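Local coordinates for protein 4-hydroxyphenylpyruvate dioxygenase (Pseudomonas putida, PDB 5HMQ) that dehydrates 3-dehydroshikimate to protocatechuate in quinate and shikimate degradation, using a divalent metal ion, and forms a homodimer, at residues I59-P64 with L93-L99. Residues are numbered along the deposited sequence; the frame is centred on the assembly and turned at random.
Sequences ITLFQP and LGTDLVL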
ATOM      1  N   ILE C  59     -21.669  -5.888  19.013  1.00 38.71           N
ATOM      2  CA  ILE C  59     -21.676  -4.515  18.518  1.00 40.06           C
ATOM      3  C   ILE C  59     -21.681  -3.613  19.746  1.00 41.20           C
ATOM      4  O   ILE C  59     -22.713  -3.423  20.391  1.00 41.66           O
ATOM      5  CB  ILE C  59     -22.864  -4.242  17.596  1.00 39.92           C
ATOM      6  CG1 ILE C  59     -22.797  -5.154  16.369  1.00 37.54           C
ATOM      7  CG2 ILE C  59     -22.879  -2.782  17.167  1.00 39.03           C
ATOM      8  CD1 ILE C  59     -23.941  -4.954  15.394  1.00 40.34           C
ATOM      9  N   THR C  60     -20.515  -3.061  20.077  1.00 38.09           N
ATOM     10  CA  THR C  60     -20.335  -2.326  21.322  1.00 37.57           C
ATOM     11  C   THR C  60     -20.665  -0.842  21.211  1.00 40.71           C
ATOM     12  O   THR C  60     -20.767  -0.172  22.246  1.00 41.20           O
ATOM     13  CB  THR C  60     -18.893  -2.482  21.819  1.00 39.18           C
ATOM     14  OG1 THR C  60     -17.993  -1.924  20.853  1.00 42.56           O
ATOM     15  CG2 THR C  60     -18.552  -3.949  22.020  1.00 37.90           C
ATOM     16  N   LEU C  61     -20.840  -0.316  19.999  1.00 38.81           N
ATOM     17  CA  LEU C  61     -21.101   1.108  19.829  1.00 36.14           C
ATOM     18  C   LEU C  61     -21.589   1.377  18.414  1.00 37.11           C
ATOM     19  O   LEU C  61     -21.126   0.745  17.462  1.00 37.90           O
ATOM     20  CB  LEU C  61     -19.843   1.941  20.118  1.00 40.16           C
ATOM     21  CG  LEU C  61     -19.920   3.440  19.832  1.00 40.12           C
ATOM     22  CD1 LEU C  61     -20.863   4.140  20.794  1.00 40.08           C
ATOM     23  CD2 LEU C  61     -18.537   4.070  19.876  1.00 40.41           C
ATOM     24  N   PHE C  62     -22.518   2.321  18.290  1.00 37.87           N
ATOM     25  CA  PHE C  62     -22.933   2.872  17.010  1.00 36.88           C
ATOM     26  C   PHE C  62     -22.505   4.332  16.965  1.00 39.95           C
ATOM     27  O   PHE C  62     -22.705   5.071  17.934  1.00 38.16           O
ATOM     28  CB  PHE C  62     -24.446   2.750  16.816  1.00 37.53           C
ATOM     29  CG  PHE C  62     -24.955   3.424  15.571  1.00 38.11           C
ATOM     30  CD1 PHE C  62     -24.808   2.820  14.334  1.00 39.08           C
ATOM     31  CD2 PHE C  62     -25.569   4.664  15.638  1.00 40.14           C
ATOM     32  CE1 PHE C  62     -25.271   3.434  13.186  1.00 38.79           C
ATOM     33  CE2 PHE C  62     -26.033   5.286  14.494  1.00 39.48           C
ATOM     34  CZ  PHE C  62     -25.883   4.668  13.266  1.00 40.23           C
ATOM     35  N   GLN C  63     -21.913   4.746  15.848  1.00 39.47           N
ATOM     36  CA  GLN C  63     -21.344   6.089  15.744  1.00 38.02           C
ATOM     37  C   GLN C  63     -21.182   6.510  14.283  1.00 39.10           C
ATOM     38  O   GLN C  63     -21.094   5.658  13.398  1.00 42.36           O
ATOM     39  CB  GLN C  63     -19.993   6.146  16.471  1.00 36.43           C
ATOM     40  CG  GLN C  63     -18.913   5.256  15.871  1.00 38.19           C
ATOM     41  CD  GLN C  63     -17.672   6.028  15.464  1.00 40.27           C
ATOM     42  OE1 GLN C  63     -17.763   7.134  14.934  1.00 44.63           O
ATOM     43  NE2 GLN C  63     -16.504   5.449  15.716  1.00 40.96           N
ATOM     44  N   PRO C  64     -21.153   7.829  14.020  1.00 41.03           N
ATOM     45  CA  PRO C  64     -21.310   8.920  14.985  1.00 39.16           C
ATOM     46  C   PRO C  64     -22.651   9.641  14.882  1.00 42.14           C
ATOM     47  O   PRO C  64     -23.388   9.451  13.915  1.00 42.94           O
ATOM     48  CB  PRO C  64     -20.171   9.859  14.603  1.00 39.72           C
ATOM     49  CG  PRO C  64     -20.118   9.736  13.096  1.00 42.43           C
ATOM     50  CD  PRO C  64     -20.615   8.334  12.743  1.00 43.74           C
ATOM     51  N   LEU C  93     -29.746  -3.276  15.200  1.00 42.18           N
ATOM     52  CA  LEU C  93     -28.373  -3.759  15.277  1.00 43.59           C
ATOM     53  C   LEU C  93     -28.104  -4.579  16.529  1.00 46.21           C
ATOM     54  O   LEU C  93     -27.186  -5.405  16.524  1.00 45.51           O
ATOM     55  CB  LEU C  93     -27.401  -2.580  15.222  1.00 43.91           C
ATOM     56  CG  LEU C  93     -27.290  -1.846  13.886  1.00 43.17           C
ATOM     57  CD1 LEU C  93     -26.441  -0.596  14.040  1.00 45.59           C
ATOM     58  CD2 LEU C  93     -26.706  -2.764  12.827  1.00 43.86           C
ATOM     59  N   GLY C  94     -28.877  -4.378  17.593  1.00 43.72           N
ATOM     60  CA  GLY C  94     -28.610  -5.064  18.840  1.00 42.75           C
ATOM     61  C   GLY C  94     -27.566  -4.401  19.708  1.00 44.71           C
ATOM     62  O   GLY C  94     -26.899  -5.080  20.495  1.00 46.22           O
ATOM     63  N   THR C  95     -27.404  -3.088  19.589  1.00 39.38           N
ATOM     64  CA  THR C  95     -26.472  -2.329  20.405  1.00 39.23           C
ATOM     65  C   THR C  95     -27.253  -1.292  21.201  1.00 40.06           C
ATOM     66  O   THR C  95     -28.374  -0.922  20.839  1.00 43.36           O
ATOM     67  CB  THR C  95     -25.392  -1.652  19.544  1.00 41.06           C
ATOM     68  OG1 THR C  95     -24.355  -1.130  20.385  1.00 42.87           O
ATOM     69  CG2 THR C  95     -25.986  -0.516  18.719  1.00 39.24           C
ATOM     70  N   ASP C  96     -26.668  -0.836  22.308  1.00 38.71           N
ATOM     71  CA  ASP C  96     -27.370   0.067  23.211  1.00 40.54           C
ATOM     72  C   ASP C  96     -26.626   1.374  23.458  1.00 40.67           C
ATOM     73  O   ASP C  96     -27.066   2.171  24.295  1.00 40.43           O
ATOM     74  CB  ASP C  96     -27.649  -0.633  24.548  1.00 42.27           C
ATOM     75  CG  ASP C  96     -26.442  -0.644  25.470  1.00 44.98           C
ATOM     76  OD1 ASP C  96     -25.303  -0.768  24.973  1.00 45.66           O
ATOM     77  OD2 ASP C  96     -26.634  -0.527  26.699  1.00 45.84           O
ATOM     78  N   LEU C  97     -25.532   1.632  22.745  1.00 36.83           N
ATOM     79  CA  LEU C  97     -24.715   2.814  22.989  1.00 37.85           C
ATOM     80  C   LEU C  97     -24.440   3.528  21.676  1.00 38.72           C
ATOM     81  O   LEU C  97     -24.049   2.896  20.690  1.00 38.05           O
ATOM     82  CB  LEU C  97     -23.397   2.440  23.677  1.00 37.86           C
ATOM     83  CG  LEU C  97     -22.448   3.596  24.003  1.00 40.99           C
ATOM     84  CD1 LEU C  97     -23.100   4.588  24.955  1.00 38.18           C
ATOM     85  CD2 LEU C  97     -21.142   3.071  24.586  1.00 39.23           C
ATOM     86  N   VAL C  98     -24.638   4.845  21.673  1.00 36.67           N
ATOM     87  CA  VAL C  98     -24.370   5.683  20.511  1.00 38.36           C
ATOM     88  C   VAL C  98     -23.434   6.808  20.933  1.00 40.34           C
ATOM     89  O   VAL C  98     -23.583   7.380  22.018  1.00 38.94           O
ATOM     90  CB  VAL C  98     -25.669   6.245  19.892  1.00 38.80           C
ATOM     91  CG1 VAL C  98     -26.506   6.959  20.941  1.00 35.84           C
ATOM     92  CG2 VAL C  98     -25.361   7.169  18.715  1.00 36.25           C
ATOM     93  N   LEU C  99     -22.456   7.106  20.082  1.00 42.33           N
ATOM     94  CA  LEU C  99     -21.504   8.178  20.337  1.00 37.90           C
ATOM     95  C   LEU C  99     -22.047   9.486  19.777  1.00 38.63           C
ATOM     96  O   LEU C  99     -22.415   9.561  18.601  1.00 39.43           O
ATOM     97  CB  LEU C  99     -20.141   7.853  19.719  1.00 39.83           C
ATOM     98  CG  LEU C  99     -18.950   8.793  19.957  1.00 41.33           C
ATOM     99  CD1 LEU C  99     -17.651   8.008  19.884  1.00 39.70           C
ATOM    100  CD2 LEU C  99     -18.911   9.950  18.965  1.00 42.33           C
TER
HETATM  101  O   HOH W   1     -23.865  -6.656  20.579  1.00 43.87           O
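Ile59 packs its branched chain on the turn at the end of helix 76-93: Ile59 CD1 lies 4.2 Å from Leu93 CB, and Ile59 O accepts a 2.8 Å hydrogen bond from Thr95 OG1, where 93-99 is still loop, ahead of strand 97-101. Between Leu93 and Thr95, Gly94 is the first residue past the helix; at its positive phi a CB would be jammed against the Leu93 carbonyl O. Apolar Leu61 suits the buried barrel interior, its CD1 3.6 Å from Leu97 CG and 3.9 Å from Leu99 CB. Phe62 makes the parallel bridge with Val98: Phe62 N donates to Leu97 O (2.9 Å) and Phe62 O accepts from Leu99 N (3.0 Å). Adjacent parallel strands 58-66 and 97-101, joined through helix 76-93, form a beta-alpha-beta unit of the TIM barrel. Facing that helix, the flat Phe62 ring packs against Leu89 and Met90, its CD1 3.8 Å from Leu93 CD1, with Val98 at its edge. Gln63 turns inward, where its amide NE2 can donate to the carboxylates of Glu32 and the catalytic-metal ligand Glu241.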